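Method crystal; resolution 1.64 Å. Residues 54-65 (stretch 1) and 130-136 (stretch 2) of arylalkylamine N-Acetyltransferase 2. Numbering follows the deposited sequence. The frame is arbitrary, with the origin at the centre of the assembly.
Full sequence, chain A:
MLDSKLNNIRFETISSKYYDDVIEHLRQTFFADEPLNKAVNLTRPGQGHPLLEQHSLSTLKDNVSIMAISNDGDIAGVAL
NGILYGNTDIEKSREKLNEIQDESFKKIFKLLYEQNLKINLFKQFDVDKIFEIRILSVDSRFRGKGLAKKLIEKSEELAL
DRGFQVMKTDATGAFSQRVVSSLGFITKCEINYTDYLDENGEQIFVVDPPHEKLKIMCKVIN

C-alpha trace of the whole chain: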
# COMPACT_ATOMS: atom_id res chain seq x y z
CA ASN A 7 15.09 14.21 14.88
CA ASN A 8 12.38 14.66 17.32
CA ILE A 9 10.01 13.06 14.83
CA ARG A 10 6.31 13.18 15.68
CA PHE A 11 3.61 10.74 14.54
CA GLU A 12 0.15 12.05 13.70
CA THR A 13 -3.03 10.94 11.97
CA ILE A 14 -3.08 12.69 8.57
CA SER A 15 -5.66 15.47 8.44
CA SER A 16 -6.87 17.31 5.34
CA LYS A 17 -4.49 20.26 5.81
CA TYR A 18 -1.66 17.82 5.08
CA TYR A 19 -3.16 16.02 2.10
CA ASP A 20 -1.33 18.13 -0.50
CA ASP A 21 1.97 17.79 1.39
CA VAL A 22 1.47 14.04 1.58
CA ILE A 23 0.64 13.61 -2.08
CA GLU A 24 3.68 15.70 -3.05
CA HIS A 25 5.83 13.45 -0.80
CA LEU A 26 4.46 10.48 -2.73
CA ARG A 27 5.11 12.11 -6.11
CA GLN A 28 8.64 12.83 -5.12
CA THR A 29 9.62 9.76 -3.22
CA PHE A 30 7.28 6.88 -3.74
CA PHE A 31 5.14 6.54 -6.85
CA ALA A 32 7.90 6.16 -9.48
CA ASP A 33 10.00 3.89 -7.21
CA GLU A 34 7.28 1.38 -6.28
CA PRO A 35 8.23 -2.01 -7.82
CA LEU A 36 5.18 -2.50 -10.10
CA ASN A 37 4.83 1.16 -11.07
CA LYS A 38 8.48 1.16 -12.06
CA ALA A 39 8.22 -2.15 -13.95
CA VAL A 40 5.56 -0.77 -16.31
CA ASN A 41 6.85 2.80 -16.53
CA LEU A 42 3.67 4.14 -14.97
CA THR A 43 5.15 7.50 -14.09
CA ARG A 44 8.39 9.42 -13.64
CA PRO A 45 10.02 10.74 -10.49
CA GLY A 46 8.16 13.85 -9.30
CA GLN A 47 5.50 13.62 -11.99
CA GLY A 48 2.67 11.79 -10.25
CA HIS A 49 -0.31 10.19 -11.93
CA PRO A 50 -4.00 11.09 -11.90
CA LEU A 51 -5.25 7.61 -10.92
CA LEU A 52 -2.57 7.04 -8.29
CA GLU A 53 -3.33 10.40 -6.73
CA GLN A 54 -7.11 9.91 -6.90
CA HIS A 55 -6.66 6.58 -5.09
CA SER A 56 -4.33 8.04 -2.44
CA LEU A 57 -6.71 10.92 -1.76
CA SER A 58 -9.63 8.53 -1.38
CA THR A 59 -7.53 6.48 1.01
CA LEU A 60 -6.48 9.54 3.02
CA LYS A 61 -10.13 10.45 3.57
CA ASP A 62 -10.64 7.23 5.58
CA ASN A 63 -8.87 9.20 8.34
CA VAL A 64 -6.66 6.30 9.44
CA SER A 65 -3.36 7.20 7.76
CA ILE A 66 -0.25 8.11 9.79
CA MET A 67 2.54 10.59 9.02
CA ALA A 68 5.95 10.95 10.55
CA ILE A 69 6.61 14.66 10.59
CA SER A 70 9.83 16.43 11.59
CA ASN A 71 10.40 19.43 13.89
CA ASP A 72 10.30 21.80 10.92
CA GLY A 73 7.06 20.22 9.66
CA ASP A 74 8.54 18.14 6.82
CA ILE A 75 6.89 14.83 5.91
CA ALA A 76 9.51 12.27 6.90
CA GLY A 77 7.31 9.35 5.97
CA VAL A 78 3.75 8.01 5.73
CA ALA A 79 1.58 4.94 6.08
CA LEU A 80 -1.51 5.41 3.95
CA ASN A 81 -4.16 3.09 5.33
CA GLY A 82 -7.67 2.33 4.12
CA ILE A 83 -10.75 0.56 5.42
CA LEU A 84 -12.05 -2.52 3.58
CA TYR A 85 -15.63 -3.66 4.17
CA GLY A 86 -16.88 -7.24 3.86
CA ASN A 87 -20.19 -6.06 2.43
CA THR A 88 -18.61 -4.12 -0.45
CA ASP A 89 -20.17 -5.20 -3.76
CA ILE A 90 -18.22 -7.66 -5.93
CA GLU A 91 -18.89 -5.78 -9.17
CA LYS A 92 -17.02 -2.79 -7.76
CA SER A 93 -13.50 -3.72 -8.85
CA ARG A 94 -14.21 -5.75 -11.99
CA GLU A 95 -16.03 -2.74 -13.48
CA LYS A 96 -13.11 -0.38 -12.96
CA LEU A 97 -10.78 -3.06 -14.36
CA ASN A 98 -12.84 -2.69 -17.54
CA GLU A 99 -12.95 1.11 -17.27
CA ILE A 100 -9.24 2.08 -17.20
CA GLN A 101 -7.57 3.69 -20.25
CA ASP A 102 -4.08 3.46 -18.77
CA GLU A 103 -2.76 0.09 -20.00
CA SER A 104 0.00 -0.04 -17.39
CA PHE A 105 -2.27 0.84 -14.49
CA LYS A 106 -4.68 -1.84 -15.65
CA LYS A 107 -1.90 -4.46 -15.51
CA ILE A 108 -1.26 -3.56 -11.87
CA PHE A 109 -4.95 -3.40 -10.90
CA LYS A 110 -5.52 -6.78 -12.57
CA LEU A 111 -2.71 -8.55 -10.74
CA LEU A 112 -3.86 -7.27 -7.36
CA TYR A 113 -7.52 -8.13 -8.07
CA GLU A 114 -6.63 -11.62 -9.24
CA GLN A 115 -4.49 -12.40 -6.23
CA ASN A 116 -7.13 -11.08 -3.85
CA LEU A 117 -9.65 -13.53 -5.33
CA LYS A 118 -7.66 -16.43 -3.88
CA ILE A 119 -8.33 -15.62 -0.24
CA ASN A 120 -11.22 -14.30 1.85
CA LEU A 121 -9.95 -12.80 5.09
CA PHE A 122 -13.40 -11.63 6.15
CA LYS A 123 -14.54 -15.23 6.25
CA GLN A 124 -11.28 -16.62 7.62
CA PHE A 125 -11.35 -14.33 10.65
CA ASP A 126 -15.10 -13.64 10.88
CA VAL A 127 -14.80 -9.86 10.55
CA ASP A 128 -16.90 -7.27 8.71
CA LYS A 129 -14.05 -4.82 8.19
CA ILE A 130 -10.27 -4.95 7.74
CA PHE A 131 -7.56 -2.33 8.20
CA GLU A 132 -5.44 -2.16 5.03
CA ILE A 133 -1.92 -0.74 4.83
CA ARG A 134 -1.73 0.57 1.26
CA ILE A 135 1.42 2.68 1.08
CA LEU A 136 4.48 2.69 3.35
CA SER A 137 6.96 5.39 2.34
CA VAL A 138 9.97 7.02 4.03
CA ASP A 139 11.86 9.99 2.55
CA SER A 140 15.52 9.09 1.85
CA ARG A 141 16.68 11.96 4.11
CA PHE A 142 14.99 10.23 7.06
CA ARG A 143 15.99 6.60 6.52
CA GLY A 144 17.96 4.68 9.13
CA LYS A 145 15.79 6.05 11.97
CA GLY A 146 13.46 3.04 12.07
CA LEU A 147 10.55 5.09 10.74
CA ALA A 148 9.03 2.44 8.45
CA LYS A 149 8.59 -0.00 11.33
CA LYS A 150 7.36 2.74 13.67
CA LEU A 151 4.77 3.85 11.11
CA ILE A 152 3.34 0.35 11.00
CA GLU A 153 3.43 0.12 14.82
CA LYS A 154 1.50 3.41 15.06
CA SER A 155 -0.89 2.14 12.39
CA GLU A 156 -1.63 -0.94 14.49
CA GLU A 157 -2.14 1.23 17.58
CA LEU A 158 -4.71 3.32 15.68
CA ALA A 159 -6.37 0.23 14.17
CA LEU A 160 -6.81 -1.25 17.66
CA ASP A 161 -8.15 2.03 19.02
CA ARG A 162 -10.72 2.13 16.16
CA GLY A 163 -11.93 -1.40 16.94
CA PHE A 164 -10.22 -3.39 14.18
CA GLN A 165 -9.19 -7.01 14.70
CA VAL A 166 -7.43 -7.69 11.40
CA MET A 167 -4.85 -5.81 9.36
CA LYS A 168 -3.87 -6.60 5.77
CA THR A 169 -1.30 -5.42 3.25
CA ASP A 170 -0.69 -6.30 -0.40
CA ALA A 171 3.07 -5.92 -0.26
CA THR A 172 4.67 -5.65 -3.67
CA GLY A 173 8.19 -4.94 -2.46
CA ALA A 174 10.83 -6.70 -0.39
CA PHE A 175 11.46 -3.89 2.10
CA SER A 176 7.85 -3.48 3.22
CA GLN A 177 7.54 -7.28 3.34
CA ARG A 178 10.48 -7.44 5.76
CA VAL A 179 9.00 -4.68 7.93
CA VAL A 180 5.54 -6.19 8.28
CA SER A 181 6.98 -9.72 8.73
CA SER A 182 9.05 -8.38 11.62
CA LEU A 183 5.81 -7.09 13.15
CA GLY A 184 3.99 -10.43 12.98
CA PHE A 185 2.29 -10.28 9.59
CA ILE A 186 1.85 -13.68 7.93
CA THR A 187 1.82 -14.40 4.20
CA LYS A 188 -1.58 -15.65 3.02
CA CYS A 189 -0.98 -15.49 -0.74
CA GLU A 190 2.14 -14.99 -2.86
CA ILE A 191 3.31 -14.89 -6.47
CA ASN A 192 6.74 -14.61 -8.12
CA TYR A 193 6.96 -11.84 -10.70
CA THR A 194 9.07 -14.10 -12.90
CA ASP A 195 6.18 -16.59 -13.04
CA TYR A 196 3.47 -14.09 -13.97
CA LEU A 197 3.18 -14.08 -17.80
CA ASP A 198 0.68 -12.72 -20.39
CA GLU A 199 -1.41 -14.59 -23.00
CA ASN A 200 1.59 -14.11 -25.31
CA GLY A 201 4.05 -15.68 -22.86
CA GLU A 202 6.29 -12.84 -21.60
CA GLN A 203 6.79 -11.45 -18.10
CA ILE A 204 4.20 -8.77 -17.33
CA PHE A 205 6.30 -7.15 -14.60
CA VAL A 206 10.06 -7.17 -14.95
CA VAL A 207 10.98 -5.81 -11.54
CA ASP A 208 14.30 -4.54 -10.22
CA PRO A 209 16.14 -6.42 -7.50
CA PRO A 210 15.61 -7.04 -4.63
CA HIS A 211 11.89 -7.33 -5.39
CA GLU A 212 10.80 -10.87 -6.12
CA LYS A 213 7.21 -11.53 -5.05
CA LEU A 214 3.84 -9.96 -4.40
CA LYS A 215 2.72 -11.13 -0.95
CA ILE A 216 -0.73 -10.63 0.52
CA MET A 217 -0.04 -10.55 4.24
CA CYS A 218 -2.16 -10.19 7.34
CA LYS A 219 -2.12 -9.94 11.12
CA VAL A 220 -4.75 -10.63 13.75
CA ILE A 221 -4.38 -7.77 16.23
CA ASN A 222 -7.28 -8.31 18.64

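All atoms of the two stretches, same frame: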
# COMPACT_ATOMS: atom_id res chain seq x y z
N GLN A 54 -5.69 10.09 -7.24
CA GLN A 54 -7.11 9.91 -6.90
C GLN A 54 -7.28 8.82 -5.84
O GLN A 54 -8.04 8.98 -4.86
CB GLN A 54 -7.89 9.55 -8.17
CG GLN A 54 -9.35 9.23 -7.97
CD GLN A 54 -10.02 8.87 -9.28
OE1 GLN A 54 -10.46 9.75 -10.03
NE2 GLN A 54 -10.08 7.58 -9.59
N HIS A 55 -6.58 7.70 -6.03
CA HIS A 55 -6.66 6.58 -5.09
C HIS A 55 -6.10 6.96 -3.72
O HIS A 55 -6.73 6.67 -2.70
CB HIS A 55 -5.95 5.34 -5.65
CG HIS A 55 -6.18 4.09 -4.86
ND1 HIS A 55 -5.33 3.00 -4.91
CD2 HIS A 55 -7.17 3.74 -4.00
CE1 HIS A 55 -5.78 2.05 -4.12
NE2 HIS A 55 -6.89 2.47 -3.55
N SER A 56 -4.93 7.60 -3.70
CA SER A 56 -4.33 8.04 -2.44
C SER A 56 -5.19 9.05 -1.70
O SER A 56 -5.28 9.00 -0.48
CB SER A 56 -2.92 8.58 -2.65
OG SER A 56 -2.09 7.58 -3.21
N LEU A 57 -5.83 9.96 -2.42
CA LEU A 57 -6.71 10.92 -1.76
C LEU A 57 -7.92 10.21 -1.15
O LEU A 57 -8.28 10.46 0.00
CB LEU A 57 -7.13 12.03 -2.72
CG LEU A 57 -8.01 13.13 -2.12
CD1 LEU A 57 -7.32 13.82 -0.96
CD2 LEU A 57 -8.34 14.12 -3.24
N SER A 58 -8.53 9.31 -1.92
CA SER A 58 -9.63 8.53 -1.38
C SER A 58 -9.22 7.79 -0.11
O SER A 58 -9.93 7.78 0.89
CB SER A 58 -10.16 7.55 -2.43
OG SER A 58 -11.37 6.97 -1.98
N THR A 59 -8.03 7.19 -0.16
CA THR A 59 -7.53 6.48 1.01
C THR A 59 -7.35 7.41 2.22
O THR A 59 -7.78 7.09 3.33
CB THR A 59 -6.21 5.78 0.67
OG1 THR A 59 -6.48 4.75 -0.28
CG2 THR A 59 -5.57 5.16 1.95
N LEU A 60 -6.71 8.55 1.98
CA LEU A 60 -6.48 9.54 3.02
C LEU A 60 -7.78 9.92 3.72
O LEU A 60 -7.81 10.07 4.94
CB LEU A 60 -5.81 10.80 2.46
CG LEU A 60 -4.30 10.66 2.19
CD1 LEU A 60 -3.75 11.82 1.35
CD2 LEU A 60 -3.55 10.55 3.50
N LYS A 61 -8.86 10.05 2.96
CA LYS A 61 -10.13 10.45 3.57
C LYS A 61 -10.76 9.43 4.53
O LYS A 61 -11.71 9.75 5.25
CB LYS A 61 -11.12 10.87 2.49
CG LYS A 61 -10.71 12.17 1.85
CD LYS A 61 -11.47 12.45 0.57
CE LYS A 61 -11.02 13.76 -0.03
NZ LYS A 61 -11.71 14.09 -1.31
N ASP A 62 -10.22 8.21 4.57
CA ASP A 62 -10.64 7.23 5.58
C ASP A 62 -10.17 7.61 6.99
O ASP A 62 -10.57 6.99 7.98
CB ASP A 62 -10.16 5.81 5.25
CG ASP A 62 -10.99 5.14 4.17
OD1 ASP A 62 -12.11 5.63 3.84
OD2 ASP A 62 -10.54 4.10 3.65
N ASN A 63 -9.29 8.62 7.07
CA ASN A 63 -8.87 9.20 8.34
C ASN A 63 -8.16 8.20 9.25
O ASN A 63 -8.27 8.27 10.47
CB ASN A 63 -10.08 9.77 9.09
CG ASN A 63 -9.68 10.85 10.08
OD1 ASN A 63 -8.70 11.56 9.88
ND2 ASN A 63 -10.46 10.97 11.16
N VAL A 64 -7.43 7.27 8.65
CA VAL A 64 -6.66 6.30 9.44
C VAL A 64 -5.20 6.21 8.99
O VAL A 64 -4.50 5.27 9.37
CB VAL A 64 -7.29 4.88 9.48
CG1 VAL A 64 -8.59 4.88 10.28
CG2 VAL A 64 -7.52 4.34 8.07
N SER A 65 -4.75 7.19 8.20
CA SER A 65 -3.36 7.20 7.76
C SER A 65 -2.47 7.91 8.78
O SER A 65 -2.92 8.81 9.48
CB SER A 65 -3.23 7.89 6.40
OG SER A 65 -4.01 7.21 5.43
N ILE A 130 -11.71 -4.67 7.62
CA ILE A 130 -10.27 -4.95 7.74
C ILE A 130 -9.49 -3.67 7.51
O ILE A 130 -9.83 -2.86 6.66
CB ILE A 130 -9.83 -6.02 6.72
CG1 ILE A 130 -10.38 -7.39 7.14
CG2 ILE A 130 -8.30 -6.08 6.60
CD1 ILE A 130 -10.06 -8.52 6.16
N PHE A 131 -8.41 -3.51 8.28
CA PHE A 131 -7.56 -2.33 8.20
C PHE A 131 -6.43 -2.61 7.22
O PHE A 131 -5.59 -3.48 7.48
CB PHE A 131 -7.02 -2.05 9.60
CG PHE A 131 -6.31 -0.73 9.76
CD1 PHE A 131 -5.00 -0.58 9.35
CD2 PHE A 131 -6.94 0.34 10.39
CE1 PHE A 131 -4.32 0.64 9.52
CE2 PHE A 131 -6.28 1.56 10.57
CZ PHE A 131 -4.96 1.72 10.14
N GLU A 132 -6.40 -1.88 6.10
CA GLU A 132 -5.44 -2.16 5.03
C GLU A 132 -4.32 -1.13 4.91
O GLU A 132 -4.57 0.06 4.70
CB GLU A 132 -6.17 -2.30 3.67
CG GLU A 132 -5.26 -2.80 2.55
CD GLU A 132 -5.95 -2.84 1.19
OE1 GLU A 132 -6.93 -2.09 0.97
OE2 GLU A 132 -5.47 -3.63 0.34
N ILE A 133 -3.07 -1.60 5.04
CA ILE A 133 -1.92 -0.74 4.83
C ILE A 133 -1.67 -0.71 3.32
O ILE A 133 -1.39 -1.74 2.72
CB ILE A 133 -0.66 -1.28 5.54
CG1 ILE A 133 -0.89 -1.40 7.04
CG2 ILE A 133 0.55 -0.37 5.29
CD1 ILE A 133 0.02 -2.44 7.70
N ARG A 134 -1.80 0.47 2.72
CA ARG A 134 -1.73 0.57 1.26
C ARG A 134 -0.41 1.11 0.76
O ARG A 134 0.11 0.63 -0.26
CB ARG A 134 -2.88 1.42 0.73
CG ARG A 134 -4.20 0.75 1.02
CD ARG A 134 -5.40 1.52 0.45
NE ARG A 134 -6.60 0.72 0.68
CZ ARG A 134 -7.84 1.19 0.74
NH1 ARG A 134 -8.09 2.48 0.55
NH2 ARG A 134 -8.84 0.34 0.98
N ILE A 135 0.11 2.14 1.43
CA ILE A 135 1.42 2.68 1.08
C ILE A 135 2.25 2.84 2.34
O ILE A 135 1.76 3.33 3.34
CB ILE A 135 1.31 4.07 0.41
CG1 ILE A 135 0.70 3.92 -0.98
CG2 ILE A 135 2.67 4.73 0.34
CD1 ILE A 135 0.62 5.24 -1.75
N LEU A 136 3.52 2.41 2.28
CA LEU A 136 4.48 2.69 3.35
C LEU A 136 5.68 3.34 2.68
O LEU A 136 6.32 2.72 1.81
CB LEU A 136 4.88 1.39 4.06
CG LEU A 136 5.97 1.48 5.13
CD1 LEU A 136 5.54 2.40 6.27
CD2 LEU A 136 6.28 0.09 5.63
O HOH W 1 -10.71 3.37 1.18

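A single arginine, R134, carries most of the polar contact between the helix and the strand, and it does so with its guanidinium group divided between two tasks. On its own strand, R134 NE and R134 NH2 both donate to one carboxylate oxygen of E132, with R134 NE 2.8 Å and R134 NH2 3.1 Å from E132 OE1, and the pair forms a salt bridge. The remaining terminal nitrogen, R134 NH1, is left to face the helix, where it donates a hydrogen bond to T59 OG1 over 2.9 Å with an N-H...acceptor angle of 157°. T59 OG1 lies at the edge of the guanidinium, near its plane, which is where the N-H bonds point.

The threonine hydroxyl is well placed to accept because its own proton is already committed: T59 OG1 donates to H55 O, one turn back in the helix, at 3.1 Å. The chi1 of -67° (m) that brings the hydroxyl to this carbonyl thus also presents it to the arginine. The same H55 O receives the backbone N of T59 at 2.9 Å, so the link from the strand ends on the hydrogen-bonding framework of the helix itself.

Charge complementarity extends to D62, but without direct bonding. D62 OD2 stands 4.3 Å from R134 NH1 and well out of the guanidinium plane, so no N-H points at it. Water 1 bridges the gap, donating to D62 OD2 at 2.6 Å and accepting from R134 NH1 at 2.8 Å. H55 approaches the same nitrogen more loosely, with H55 NE2 4.3 Å from R134 NH1. R134 reaches these partners through a nearly extended side chain, with chi2 and chi3 both t.

Along the strand, R134 lies between two contacts that make no hydrogen bond across the stretches. I135 points toward the helix and places I135 CD1 3.9 Å from S56 OG, a van der Waals approach. At the other end, past the type I turn from L60 to N63, the chain reaches V64, which packs against F131 with V64 CB 3.6 Å from F131 CE2. The CA-to-CB bond of F131 points sideways, yet its ring extends nearer to V64. N63 adopts positive phi as the chain leaves the helix.

The interface is small, burying 288 Å² in all. Helix and strand axes come no closer than 10.2 Å, with 130° between their directions, and R134 covers much of that distance to reach the short side chain of T59.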